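Local coordinates for lipoprotein (Mycoplasma mycoides subsp. capri, PDB 7ADK) that probably acts as a surface protease of the PA clan that works with the antibody-binding protein MIB, the pair promoting dissociation of antibody from antigen, at residues 202-208 with 232-237; 425-431 with 443-447; 547-551 with 578-583. One frame throughout, in Å; residues are numbered along the deposited sequence.

Contact 1: residues 202-208 with 232-237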
ATOM      1  N   ILE B 202     -30.688 -28.867  30.244  1.00109.50           N
ATOM      2  CA  ILE B 202     -31.598 -28.833  31.398  1.00109.50           C
ATOM      3  C   ILE B 202     -33.056 -28.928  30.923  1.00109.50           C
ATOM      4  O   ILE B 202     -33.380 -28.561  29.796  1.00109.50           O
ATOM      5  CB  ILE B 202     -31.268 -27.618  32.302  1.00109.50           C
ATOM      6  CG1 ILE B 202     -29.822 -27.676  32.849  1.00109.50           C
ATOM      7  CG2 ILE B 202     -32.242 -27.443  33.468  1.00109.50           C
ATOM      8  CD1 ILE B 202     -29.471 -28.859  33.753  1.00109.50           C
ATOM      9  N   ASN B 203     -33.921 -29.512  31.751  1.00115.39           N
ATOM     10  CA  ASN B 203     -35.323 -29.815  31.456  1.00115.39           C
ATOM     11  C   ASN B 203     -36.243 -28.569  31.398  1.00115.39           C
ATOM     12  O   ASN B 203     -35.796 -27.433  31.533  1.00115.39           O
ATOM     13  CB  ASN B 203     -35.808 -30.851  32.493  1.00115.39           C
ATOM     14  CG  ASN B 203     -35.893 -30.319  33.918  1.00115.39           C
ATOM     15  OD1 ASN B 203     -35.194 -29.408  34.327  1.00115.39           O
ATOM     16  ND2 ASN B 203     -36.760 -30.867  34.714  1.00115.39           N
ATOM     17  N   LEU B 204     -37.539 -28.796  31.173  1.00114.23           N
ATOM     18  CA  LEU B 204     -38.598 -27.793  30.968  1.00114.23           C
ATOM     19  C   LEU B 204     -38.923 -26.889  32.189  1.00114.23           C
ATOM     20  O   LEU B 204     -39.526 -25.831  32.031  1.00114.23           O
ATOM     21  CB  LEU B 204     -39.823 -28.593  30.497  1.00114.23           C
ATOM     22  CG  LEU B 204     -41.049 -27.801  30.035  1.00114.23           C
ATOM     23  CD1 LEU B 204     -40.721 -26.823  28.917  1.00114.23           C
ATOM     24  CD2 LEU B 204     -42.100 -28.778  29.537  1.00114.23           C
ATOM     25  N   LYS B 205     -38.562 -27.317  33.401  1.00113.14           N
ATOM     26  CA  LYS B 205     -38.615 -26.520  34.640  1.00113.14           C
ATOM     27  C   LYS B 205     -37.468 -25.492  34.632  1.00113.14           C
ATOM     28  O   LYS B 205     -36.775 -25.308  33.637  1.00113.14           O
ATOM     29  CB  LYS B 205     -38.545 -27.513  35.833  1.00113.14           C
ATOM     30  CG  LYS B 205     -39.229 -27.081  37.147  1.00113.14           C
ATOM     31  CD  LYS B 205     -38.344 -26.655  38.336  1.00113.14           C
ATOM     32  CE  LYS B 205     -37.372 -27.730  38.831  1.00113.14           C
ATOM     33  NZ  LYS B 205     -36.462 -27.217  39.876  1.00113.14           N
ATOM     34  N   GLU B 206     -37.197 -24.865  35.771  1.00112.49           N
ATOM     35  CA  GLU B 206     -35.883 -24.265  36.087  1.00112.49           C
ATOM     36  C   GLU B 206     -35.541 -22.967  35.329  1.00112.49           C
ATOM     37  O   GLU B 206     -34.466 -22.407  35.474  1.00112.49           O
ATOM     38  CB  GLU B 206     -34.787 -25.353  36.011  1.00112.49           C
ATOM     39  CG  GLU B 206     -33.488 -25.091  36.773  1.00112.49           C
ATOM     40  CD  GLU B 206     -33.652 -24.766  38.265  1.00112.49           C
ATOM     41  OE1 GLU B 206     -34.659 -25.196  38.872  1.00112.49           O
ATOM     42  OE2 GLU B 206     -32.751 -24.102  38.834  1.00112.49           O
ATOM     43  N   TYR B 207     -36.511 -22.401  34.622  1.00109.38           N
ATOM     44  CA  TYR B 207     -36.491 -21.044  34.089  1.00109.38           C
ATOM     45  C   TYR B 207     -36.625 -19.960  35.167  1.00109.38           C
ATOM     46  O   TYR B 207     -36.645 -18.781  34.845  1.00109.38           O
ATOM     47  CB  TYR B 207     -37.538 -20.913  32.979  1.00109.38           C
ATOM     48  CG  TYR B 207     -37.291 -21.821  31.790  1.00109.38           C
ATOM     49  CD1 TYR B 207     -36.020 -21.867  31.181  1.00109.38           C
ATOM     50  CD2 TYR B 207     -38.327 -22.637  31.300  1.00109.38           C
ATOM     51  CE1 TYR B 207     -35.783 -22.732  30.101  1.00109.38           C
ATOM     52  CE2 TYR B 207     -38.094 -23.500  30.216  1.00109.38           C
ATOM     53  CZ  TYR B 207     -36.820 -23.555  29.617  1.00109.38           C
ATOM     54  OH  TYR B 207     -36.612 -24.381  28.567  1.00109.38           O
ATOM     55  N   ARG B 208     -36.589 -20.297  36.462  1.00106.26           N
ATOM     56  CA  ARG B 208     -36.343 -19.309  37.524  1.00106.26           C
ATOM     57  C   ARG B 208     -35.017 -18.563  37.334  1.00106.26           C
ATOM     58  O   ARG B 208     -34.929 -17.397  37.689  1.00106.26           O
ATOM     59  CB  ARG B 208     -36.479 -19.959  38.913  1.00106.26           C
ATOM     60  CG  ARG B 208     -35.457 -21.051  39.240  1.00106.26           C
ATOM     61  CD  ARG B 208     -34.252 -20.546  40.009  1.00106.26           C
ATOM     62  NE  ARG B 208     -33.211 -21.566  40.120  1.00106.26           N
ATOM     63  CZ  ARG B 208     -32.038 -21.458  40.691  1.00106.26           C
ATOM     64  NH1 ARG B 208     -31.652 -20.408  41.346  1.00106.26           N
ATOM     65  NH2 ARG B 208     -31.231 -22.456  40.582  1.00106.26           N
ATOM     66  N   TYR B 232     -25.858 -22.184  32.514  1.00 93.65           N
ATOM     67  CA  TYR B 232     -26.407 -22.630  33.786  1.00 93.65           C
ATOM     68  C   TYR B 232     -26.214 -24.152  33.897  1.00 93.65           C
ATOM     69  O   TYR B 232     -26.150 -24.851  32.884  1.00 93.65           O
ATOM     70  CB  TYR B 232     -27.894 -22.225  33.786  1.00 93.65           C
ATOM     71  CG  TYR B 232     -28.637 -22.520  32.487  1.00 93.65           C
ATOM     72  CD1 TYR B 232     -29.025 -23.831  32.169  1.00 93.65           C
ATOM     73  CD2 TYR B 232     -28.847 -21.491  31.552  1.00 93.65           C
ATOM     74  CE1 TYR B 232     -29.616 -24.119  30.925  1.00 93.65           C
ATOM     75  CE2 TYR B 232     -29.417 -21.780  30.301  1.00 93.65           C
ATOM     76  CZ  TYR B 232     -29.826 -23.084  29.993  1.00 93.65           C
ATOM     77  OH  TYR B 232     -30.385 -23.339  28.784  1.00 93.65           O
ATOM     78  N   TYR B 233     -26.146 -24.700  35.110  1.00102.02           N
ATOM     79  CA  TYR B 233     -26.303 -26.142  35.340  1.00102.02           C
ATOM     80  C   TYR B 233     -26.961 -26.362  36.700  1.00102.02           C
ATOM     81  O   TYR B 233     -26.509 -25.817  37.706  1.00102.02           O
ATOM     82  CB  TYR B 233     -24.967 -26.882  35.231  1.00102.02           C
ATOM     83  CG  TYR B 233     -25.111 -28.383  35.364  1.00102.02           C
ATOM     84  CD1 TYR B 233     -25.562 -29.137  34.264  1.00102.02           C
ATOM     85  CD2 TYR B 233     -24.852 -29.020  36.593  1.00102.02           C
ATOM     86  CE1 TYR B 233     -25.728 -30.529  34.393  1.00102.02           C
ATOM     87  CE2 TYR B 233     -25.024 -30.412  36.722  1.00102.02           C
ATOM     88  CZ  TYR B 233     -25.454 -31.173  35.618  1.00102.02           C
ATOM     89  OH  TYR B 233     -25.609 -32.515  35.727  1.00102.02           O
ATOM     90  N   ASN B 234     -28.063 -27.115  36.730  1.00105.59           N
ATOM     91  CA  ASN B 234     -29.060 -26.974  37.794  1.00105.59           C
ATOM     92  C   ASN B 234     -29.508 -28.290  38.441  1.00105.59           C
ATOM     93  O   ASN B 234     -30.446 -28.267  39.230  1.00105.59           O
ATOM     94  CB  ASN B 234     -30.257 -26.172  37.266  1.00105.59           C
ATOM     95  CG  ASN B 234     -29.914 -24.786  36.758  1.00105.59           C
ATOM     96  OD1 ASN B 234     -29.225 -24.624  35.772  1.00105.59           O
ATOM     97  ND2 ASN B 234     -30.393 -23.750  37.389  1.00105.59           N
ATOM     98  N   ALA B 235     -28.855 -29.425  38.182  1.00111.89           N
ATOM     99  CA  ALA B 235     -29.280 -30.703  38.758  1.00111.89           C
ATOM    100  C   ALA B 235     -29.259 -30.703  40.309  1.00111.89           C
ATOM    101  O   ALA B 235     -30.151 -31.265  40.935  1.00111.89           O
ATOM    102  CB  ALA B 235     -28.414 -31.822  38.161  1.00111.89           C
ATOM    103  N   ALA B 236     -28.299 -29.999  40.923  1.00115.63           N
ATOM    104  CA  ALA B 236     -28.274 -29.624  42.345  1.00115.63           C
ATOM    105  C   ALA B 236     -28.299 -28.083  42.540  1.00115.63           C
ATOM    106  O   ALA B 236     -27.691 -27.558  43.471  1.00115.63           O
ATOM    107  CB  ALA B 236     -27.073 -30.317  43.001  1.00115.63           C
ATOM    108  N   LEU B 237     -28.965 -27.358  41.622  1.00109.50           N
ATOM    109  CA  LEU B 237     -29.072 -25.882  41.526  1.00109.50           C
ATOM    110  C   LEU B 237     -27.721 -25.131  41.366  1.00109.50           C
ATOM    111  O   LEU B 237     -27.653 -23.909  41.489  1.00109.50           O
ATOM    112  CB  LEU B 237     -29.963 -25.332  42.665  1.00109.50           C
ATOM    113  CG  LEU B 237     -31.312 -26.056  42.879  1.00109.50           C
ATOM    114  CD1 LEU B 237     -32.083 -25.405  44.022  1.00109.50           C
ATOM    115  CD2 LEU B 237     -32.218 -26.050  41.653  1.00109.50           C
TER
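Two surface loops meet through one hydrogen bond and apolar packing, the contact's centre about 36 Å from the chain's centre. Residues 202-208 lie in the loop between helix 176-192 and helix 208-212; residues 232-237 follow helix 220-226, so the contact draws together the two ends of a small helical excursion. Glu206 is the buried residue of the group. Glu206 OE2 accepts a hydrogen bond from Asn234 ND2 at 2.8 Å, and the same oxygen is held by Arg208 NE (2.9 Å) and Arg208 NH2 (2.8 Å). Lys205 NZ takes the other oxygen, Glu206 OE1, at 2.9 Å. This is a salt-bridge network of Lys205, Glu206 and Arg208, with one carboxylate between two cations and the other loop's amide. Asn234 also starts a type I beta turn, closed by Leu237 N to Asn234 O at 3.0 Å, which brings Leu237 CD2 to 3.5 Å from Glu206 OE2. Ile202 CG1 meets the edge of the Tyr232 ring at CD1 (4.0 Å), and Tyr232 stacks on Phe220.

Contact 2: residues 425-431 with 443-447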
ATOM      1  N   THR B 425       3.064  -5.486  19.461  1.00 52.11           N
ATOM      2  CA  THR B 425       3.163  -4.059  19.734  1.00 52.11           C
ATOM      3  C   THR B 425       3.221  -3.786  21.238  1.00 52.11           C
ATOM      4  O   THR B 425       2.760  -4.589  22.057  1.00 52.11           O
ATOM      5  CB  THR B 425       2.006  -3.310  19.066  1.00 52.11           C
ATOM      6  OG1 THR B 425       2.016  -3.580  17.688  1.00 52.11           O
ATOM      7  CG2 THR B 425       2.120  -1.795  19.184  1.00 52.11           C
ATOM      8  N   MET B 426       3.826  -2.671  21.612  1.00 55.15           N
ATOM      9  CA  MET B 426       3.940  -2.199  22.985  1.00 55.15           C
ATOM     10  C   MET B 426       3.698  -0.696  23.087  1.00 55.15           C
ATOM     11  O   MET B 426       3.795   0.035  22.107  1.00 55.15           O
ATOM     12  CB  MET B 426       5.327  -2.462  23.592  1.00 55.15           C
ATOM     13  CG  MET B 426       5.933  -3.818  23.304  1.00 55.15           C
ATOM     14  SD  MET B 426       7.216  -4.347  24.453  1.00 55.15           S
ATOM     15  CE  MET B 426       8.640  -3.333  23.949  1.00 55.15           C
ATOM     16  N   TRP B 427       3.443  -0.225  24.293  1.00 52.94           N
ATOM     17  CA  TRP B 427       3.592   1.173  24.654  1.00 52.94           C
ATOM     18  C   TRP B 427       4.528   1.336  25.830  1.00 52.94           C
ATOM     19  O   TRP B 427       4.635   0.466  26.697  1.00 52.94           O
ATOM     20  CB  TRP B 427       2.238   1.802  24.962  1.00 52.94           C
ATOM     21  CG  TRP B 427       1.539   1.237  26.154  1.00 52.94           C
ATOM     22  CD1 TRP B 427       1.557   1.767  27.394  1.00 52.94           C
ATOM     23  CD2 TRP B 427       0.747   0.019  26.249  1.00 52.94           C
ATOM     24  NE1 TRP B 427       0.859   0.964  28.255  1.00 52.94           N
ATOM     25  CE2 TRP B 427       0.321  -0.122  27.606  1.00 52.94           C
ATOM     26  CE3 TRP B 427       0.343  -0.963  25.337  1.00 52.94           C
ATOM     27  CZ2 TRP B 427      -0.446  -1.189  28.061  1.00 52.94           C
ATOM     28  CZ3 TRP B 427      -0.453  -2.031  25.781  1.00 52.94           C
ATOM     29  CH2 TRP B 427      -0.847  -2.148  27.130  1.00 52.94           C
ATOM     30  N   ILE B 428       5.241   2.444  25.854  1.00 55.59           N
ATOM     31  CA  ILE B 428       6.023   2.879  27.002  1.00 55.59           C
ATOM     32  C   ILE B 428       5.042   3.271  28.119  1.00 55.59           C
ATOM     33  O   ILE B 428       4.157   4.101  27.906  1.00 55.59           O
ATOM     34  CB  ILE B 428       6.991   3.991  26.541  1.00 55.59           C
ATOM     35  CG1 ILE B 428       8.210   4.113  27.456  1.00 55.59           C
ATOM     36  CG2 ILE B 428       6.335   5.362  26.313  1.00 55.59           C
ATOM     37  CD1 ILE B 428       9.348   4.842  26.725  1.00 55.59           C
ATOM     38  N   MET B 429       5.163   2.671  29.305  1.00 64.77           N
ATOM     39  CA  MET B 429       4.311   3.019  30.437  1.00 64.77           C
ATOM     40  C   MET B 429       5.076   3.645  31.595  1.00 64.77           C
ATOM     41  O   MET B 429       4.569   4.561  32.228  1.00 64.77           O
ATOM     42  CB  MET B 429       3.443   1.834  30.854  1.00 64.77           C
ATOM     43  CG  MET B 429       4.138   0.728  31.647  1.00 64.77           C
ATOM     44  SD  MET B 429       3.007  -0.271  32.642  1.00 64.77           S
ATOM     45  CE  MET B 429       2.264  -1.245  31.341  1.00 64.77           C
ATOM     46  N   ASP B 430       6.305   3.217  31.870  1.00 64.27           N
ATOM     47  CA  ASP B 430       7.015   3.598  33.088  1.00 64.27           C
ATOM     48  C   ASP B 430       8.542   3.550  32.914  1.00 64.27           C
ATOM     49  O   ASP B 430       9.062   2.953  31.971  1.00 64.27           O
ATOM     50  CB  ASP B 430       6.518   2.694  34.228  1.00 64.27           C
ATOM     51  CG  ASP B 430       6.882   3.156  35.630  1.00 64.27           C
ATOM     52  OD1 ASP B 430       7.191   4.340  35.813  1.00 64.27           O
ATOM     53  OD2 ASP B 430       6.859   2.327  36.566  1.00 64.27           O
ATOM     54  N   TYR B 431       9.267   4.168  33.843  1.00 68.15           N
ATOM     55  CA  TYR B 431      10.705   3.995  34.026  1.00 68.15           C
ATOM     56  C   TYR B 431      11.099   4.050  35.505  1.00 68.15           C
ATOM     57  O   TYR B 431      10.557   4.830  36.279  1.00 68.15           O
ATOM     58  CB  TYR B 431      11.503   4.997  33.188  1.00 68.15           C
ATOM     59  CG  TYR B 431      11.219   6.473  33.390  1.00 68.15           C
ATOM     60  CD1 TYR B 431      11.779   7.179  34.469  1.00 68.15           C
ATOM     61  CD2 TYR B 431      10.448   7.155  32.436  1.00 68.15           C
ATOM     62  CE1 TYR B 431      11.588   8.565  34.576  1.00 68.15           C
ATOM     63  CE2 TYR B 431      10.242   8.536  32.543  1.00 68.15           C
ATOM     64  CZ  TYR B 431      10.821   9.244  33.609  1.00 68.15           C
ATOM     65  OH  TYR B 431      10.602  10.573  33.712  1.00 68.15           O
ATOM     66  N   PHE B 443      13.409   1.000  31.369  1.00 62.54           N
ATOM     67  CA  PHE B 443      12.051   1.311  30.914  1.00 62.54           C
ATOM     68  C   PHE B 443      11.151   0.081  30.917  1.00 62.54           C
ATOM     69  O   PHE B 443      11.618  -1.029  30.688  1.00 62.54           O
ATOM     70  CB  PHE B 443      12.095   1.911  29.509  1.00 62.54           C
ATOM     71  CG  PHE B 443      12.617   3.327  29.452  1.00 62.54           C
ATOM     72  CD1 PHE B 443      13.992   3.581  29.471  1.00 62.54           C
ATOM     73  CD2 PHE B 443      11.717   4.393  29.384  1.00 62.54           C
ATOM     74  CE1 PHE B 443      14.470   4.890  29.381  1.00 62.54           C
ATOM     75  CE2 PHE B 443      12.189   5.708  29.287  1.00 62.54           C
ATOM     76  CZ  PHE B 443      13.565   5.951  29.274  1.00 62.54           C
ATOM     77  N   TYR B 444       9.855   0.294  31.146  1.00 61.56           N
ATOM     78  CA  TYR B 444       8.820  -0.725  31.227  1.00 61.56           C
ATOM     79  C   TYR B 444       7.744  -0.463  30.190  1.00 61.56           C
ATOM     80  O   TYR B 444       7.279   0.667  30.013  1.00 61.56           O
ATOM     81  CB  TYR B 444       8.233  -0.807  32.634  1.00 61.56           C
ATOM     82  CG  TYR B 444       9.276  -1.018  33.695  1.00 61.56           C
ATOM     83  CD1 TYR B 444      10.004   0.077  34.177  1.00 61.56           C
ATOM     84  CD2 TYR B 444       9.596  -2.313  34.122  1.00 61.56           C
ATOM     85  CE1 TYR B 444      11.112  -0.128  35.008  1.00 61.56           C
ATOM     86  CE2 TYR B 444      10.679  -2.507  34.990  1.00 61.56           C
ATOM     87  CZ  TYR B 444      11.471  -1.427  35.393  1.00 61.56           C
ATOM     88  OH  TYR B 444      12.608  -1.648  36.089  1.00 61.56           O
ATOM     89  N   PHE B 445       7.403  -1.514  29.456  1.00 51.80           N
ATOM     90  CA  PHE B 445       6.521  -1.481  28.303  1.00 51.80           C
ATOM     91  C   PHE B 445       5.308  -2.404  28.519  1.00 51.80           C
ATOM     92  O   PHE B 445       5.477  -3.566  28.840  1.00 51.80           O
ATOM     93  CB  PHE B 445       7.311  -1.897  27.064  1.00 51.80           C
ATOM     94  CG  PHE B 445       8.409  -0.931  26.622  1.00 51.80           C
ATOM     95  CD1 PHE B 445       9.693  -0.953  27.197  1.00 51.80           C
ATOM     96  CD2 PHE B 445       8.140  -0.023  25.581  1.00 51.80           C
ATOM     97  CE1 PHE B 445      10.681  -0.054  26.760  1.00 51.80           C
ATOM     98  CE2 PHE B 445       9.132   0.859  25.122  1.00 51.80           C
ATOM     99  CZ  PHE B 445      10.399   0.849  25.715  1.00 51.80           C
ATOM    100  N   GLY B 446       4.092  -1.882  28.359  1.00 54.14           N
ATOM    101  CA  GLY B 446       2.870  -2.659  28.372  1.00 54.14           C
ATOM    102  C   GLY B 446       2.656  -3.339  27.038  1.00 54.14           C
ATOM    103  O   GLY B 446       2.850  -2.757  25.980  1.00 54.14           O
ATOM    104  N   THR B 447       2.283  -4.603  27.052  1.00 55.47           N
ATOM    105  CA  THR B 447       2.041  -5.425  25.867  1.00 55.47           C
ATOM    106  C   THR B 447       1.031  -6.506  26.241  1.00 55.47           C
ATOM    107  O   THR B 447       0.410  -6.416  27.305  1.00 55.47           O
ATOM    108  CB  THR B 447       3.380  -5.976  25.314  1.00 55.47           C
ATOM    109  OG1 THR B 447       3.164  -6.555  24.061  1.00 55.47           O
ATOM    110  CG2 THR B 447       4.062  -7.011  26.204  1.00 55.47           C
TER
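Strands 427-431 and 443-447 run antiparallel; the axes of these short segments approach to 4.6 Å, with 134° between their directions. Trp427 and Gly446 form a hydrogen-bonded pair (Trp427 N to Gly446 O 3.1 Å, Gly446 N to Trp427 O 2.9 Å), and Ile428 faces Phe445 without hydrogen bonds. A classic beta bulge follows: Met429 N (3.0 Å) and, weakly, Asp430 N (3.3 Å) both donate to Tyr444 O, shifting the register by one before Tyr444 N returns to Asp430 O at 2.9 Å. This hairpin belongs to a large curled antiparallel sheet, consistent with a barrel of the chymotrypsin-like PA clan. On the face with Ile428, Phe445 and Tyr431, Ile428 CD1 touches Phe443 CD2 at 3.6 Å, and Tyr431 CB lies over the Phe443 ring. On the other face, Gly446 CA sits 3.7 Å from the centroid of the six-membered Trp427 ring, a CH-pi contact; an ideal CB there would clash with Trp427 CZ2. Asp430 is hydrogen-bonded to Tyr824, Ser837 and Leu839, Tyr444 OH to Glu544.

Contact 3: residues 547-551 with 578-583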
ATOM      1  N   PHE B 547      18.361  -0.256  28.777  1.00 64.26           N
ATOM      2  CA  PHE B 547      19.210   0.252  27.697  1.00 64.26           C
ATOM      3  C   PHE B 547      20.660   0.519  28.131  1.00 64.26           C
ATOM      4  O   PHE B 547      21.562   0.450  27.298  1.00 64.26           O
ATOM      5  CB  PHE B 547      18.601   1.520  27.102  1.00 64.26           C
ATOM      6  CG  PHE B 547      17.286   1.304  26.388  1.00 64.26           C
ATOM      7  CD1 PHE B 547      17.275   0.579  25.177  1.00 64.26           C
ATOM      8  CD2 PHE B 547      16.095   1.814  26.920  1.00 64.26           C
ATOM      9  CE1 PHE B 547      16.059   0.367  24.506  1.00 64.26           C
ATOM     10  CE2 PHE B 547      14.878   1.612  26.239  1.00 64.26           C
ATOM     11  CZ  PHE B 547      14.871   0.883  25.039  1.00 64.26           C
ATOM     12  N   ALA B 548      20.926   0.736  29.429  1.00 70.07           N
ATOM     13  CA  ALA B 548      22.285   0.875  29.954  1.00 70.07           C
ATOM     14  C   ALA B 548      23.103  -0.430  29.873  1.00 70.07           C
ATOM     15  O   ALA B 548      24.330  -0.398  30.002  1.00 70.07           O
ATOM     16  CB  ALA B 548      22.227   1.389  31.381  1.00 70.07           C
ATOM     17  N   LYS B 549      22.457  -1.571  29.587  1.00 69.95           N
ATOM     18  CA  LYS B 549      23.101  -2.800  29.104  1.00 69.95           C
ATOM     19  C   LYS B 549      22.473  -3.347  27.821  1.00 69.95           C
ATOM     20  O   LYS B 549      22.423  -4.546  27.626  1.00 69.95           O
ATOM     21  CB  LYS B 549      23.306  -3.847  30.213  1.00 69.95           C
ATOM     22  CG  LYS B 549      22.030  -4.367  30.879  1.00 69.95           C
ATOM     23  CD  LYS B 549      22.324  -5.578  31.764  1.00 69.95           C
ATOM     24  CE  LYS B 549      21.221  -5.789  32.783  1.00 69.95           C
ATOM     25  NZ  LYS B 549      21.362  -7.016  33.557  1.00 69.95           N
ATOM     26  N   LEU B 550      22.044  -2.471  26.917  1.00 67.39           N
ATOM     27  CA  LEU B 550      21.915  -2.779  25.484  1.00 67.39           C
ATOM     28  C   LEU B 550      22.824  -1.881  24.636  1.00 67.39           C
ATOM     29  O   LEU B 550      23.271  -2.296  23.570  1.00 67.39           O
ATOM     30  CB  LEU B 550      20.465  -2.639  25.004  1.00 67.39           C
ATOM     31  CG  LEU B 550      19.475  -3.714  25.450  1.00 67.39           C
ATOM     32  CD1 LEU B 550      18.104  -3.365  24.922  1.00 67.39           C
ATOM     33  CD2 LEU B 550      19.830  -5.094  24.922  1.00 67.39           C
ATOM     34  N   LEU B 551      23.121  -0.669  25.107  1.00 68.96           N
ATOM     35  CA  LEU B 551      24.100   0.238  24.504  1.00 68.96           C
ATOM     36  C   LEU B 551      25.527   0.045  25.056  1.00 68.96           C
ATOM     37  O   LEU B 551      26.452   0.764  24.678  1.00 68.96           O
ATOM     38  CB  LEU B 551      23.586   1.674  24.625  1.00 68.96           C
ATOM     39  CG  LEU B 551      22.177   1.908  24.079  1.00 68.96           C
ATOM     40  CD1 LEU B 551      21.718   3.303  24.371  1.00 68.96           C
ATOM     41  CD2 LEU B 551      22.108   1.670  22.611  1.00 68.96           C
ATOM     42  N   LEU B 578      21.159   9.095  22.908  1.00 74.27           N
ATOM     43  CA  LEU B 578      20.713   7.937  22.151  1.00 74.27           C
ATOM     44  C   LEU B 578      19.510   7.256  22.811  1.00 74.27           C
ATOM     45  O   LEU B 578      18.562   6.929  22.121  1.00 74.27           O
ATOM     46  CB  LEU B 578      21.867   6.992  21.901  1.00 74.27           C
ATOM     47  CG  LEU B 578      21.626   5.798  21.034  1.00 74.27           C
ATOM     48  CD1 LEU B 578      21.081   6.076  19.771  1.00 74.27           C
ATOM     49  CD2 LEU B 578      22.793   5.026  20.812  1.00 74.27           C
ATOM     50  N   ILE B 579      19.460   7.138  24.139  1.00 69.69           N
ATOM     51  CA  ILE B 579      18.265   6.641  24.848  1.00 69.69           C
ATOM     52  C   ILE B 579      17.078   7.589  24.669  1.00 69.69           C
ATOM     53  O   ILE B 579      15.947   7.139  24.499  1.00 69.69           O
ATOM     54  CB  ILE B 579      18.574   6.345  26.333  1.00 69.69           C
ATOM     55  CG1 ILE B 579      19.522   5.135  26.409  1.00 69.69           C
ATOM     56  CG2 ILE B 579      17.307   6.062  27.147  1.00 69.69           C
ATOM     57  CD1 ILE B 579      20.117   4.858  27.783  1.00 69.69           C
ATOM     58  N   SER B 580      17.314   8.892  24.628  1.00 67.20           N
ATOM     59  CA  SER B 580      16.253   9.857  24.362  1.00 67.20           C
ATOM     60  C   SER B 580      15.745   9.792  22.925  1.00 67.20           C
ATOM     61  O   SER B 580      14.542   9.818  22.738  1.00 67.20           O
ATOM     62  CB  SER B 580      16.700  11.269  24.709  1.00 67.20           C
ATOM     63  OG  SER B 580      17.057  11.347  26.067  1.00 67.20           O
ATOM     64  N   LYS B 581      16.607   9.608  21.919  1.00 66.44           N
ATOM     65  CA  LYS B 581      16.197   9.391  20.520  1.00 66.44           C
ATOM     66  C   LYS B 581      15.503   8.043  20.307  1.00 66.44           C
ATOM     67  O   LYS B 581      14.560   7.982  19.530  1.00 66.44           O
ATOM     68  CB  LYS B 581      17.401   9.555  19.579  1.00 66.44           C
ATOM     69  CG  LYS B 581      17.915  10.992  19.464  1.00 66.44           C
ATOM     70  CD  LYS B 581      16.988  11.981  18.743  1.00 66.44           C
ATOM     71  CE  LYS B 581      16.846  11.708  17.244  1.00 66.44           C
ATOM     72  NZ  LYS B 581      16.067  12.761  16.579  1.00 66.44           N
ATOM     73  N   ILE B 582      15.852   6.981  21.029  1.00 63.55           N
ATOM     74  CA  ILE B 582      15.130   5.699  21.040  1.00 63.55           C
ATOM     75  C   ILE B 582      13.713   5.865  21.602  1.00 63.55           C
ATOM     76  O   ILE B 582      12.723   5.496  20.972  1.00 63.55           O
ATOM     77  CB  ILE B 582      15.931   4.637  21.841  1.00 63.55           C
ATOM     78  CG1 ILE B 582      17.166   4.190  21.045  1.00 63.55           C
ATOM     79  CG2 ILE B 582      15.084   3.401  22.148  1.00 63.55           C
ATOM     80  CD1 ILE B 582      18.245   3.490  21.869  1.00 63.55           C
ATOM     81  N   THR B 583      13.598   6.446  22.802  1.00 61.61           N
ATOM     82  CA  THR B 583      12.355   6.527  23.583  1.00 61.61           C
ATOM     83  C   THR B 583      11.486   7.744  23.251  1.00 61.61           C
ATOM     84  O   THR B 583      10.625   8.091  24.055  1.00 61.61           O
ATOM     85  CB  THR B 583      12.609   6.444  25.099  1.00 61.61           C
ATOM     86  OG1 THR B 583      13.340   7.551  25.569  1.00 61.61           O
ATOM     87  CG2 THR B 583      13.346   5.155  25.451  1.00 61.61           C
TER
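The last turn of helix 575-582 packs on the 3-10 segment 547-548 and the loop after it, where the chain leaves strand 541-546 of the curled antiparallel sheet on its way to strand 556-562. Both segments belong to the PA-clan peptidase region, and the curled sheet is consistent with one of that clan's beta barrels. No hydrogen bond crosses between the two segments; the contact is wholly apolar, with about 293 Å² buried. Phe547 and Leu551 do the work on the turn side, four residues apart and both directing their CA-to-CB bonds toward the helix. They meet Leu578, Ile579 and Ile582, which the helical repeat places along one side, and Thr583 just after the helix. Phe547 CB touches Ile579 CD1 at 3.7 Å, and Phe547 CZ reaches Ile582 CG2 at 3.8 Å. Leu551 CD1 comes to 3.5 Å from Ile579 CG1, while Leu551 CD2 meets Leu578 CD2 at 3.9 Å. Phe491 of strand 486-493 packs against both Phe547 and Leu551, and Tyr558 of strand 556-562 against Leu551 and Leu578, so the cluster is continuous with side chains of the sheet. Each segment also has internal hydrogen bonds. Leu551 N donates to Phe547 O at 2.9 Å, holding the turn. At the helix end, Thr583 OG1 bonds to Ile579 O at 2.8 Å, while Thr583 CG2 lies 3.9 Å from Phe547 CE2.

Overall arrangement
From the N terminus, the chain first meets contact 1, which closes a loop of 23 intervening residues holding two short helices on the surface. Contact 2 follows after a long interval, joining the strands of a beta hairpin, and contact 3 then shuts a loop that carries strand 556-562. The three stand in series; none encloses or crosses another. Contact 1 is remote, its centre about 61 Å from that of contact 3, on the opposite side of the chain's centre. Contacts 2 and 3, with centres about 14 Å apart, share one apolar cluster: Phe443 CD1 lies 3.7 Å from Phe547 CD2, and Phe443 CE1 3.8 Å from Ile579 CG2, joining the hairpin to helix 575-582.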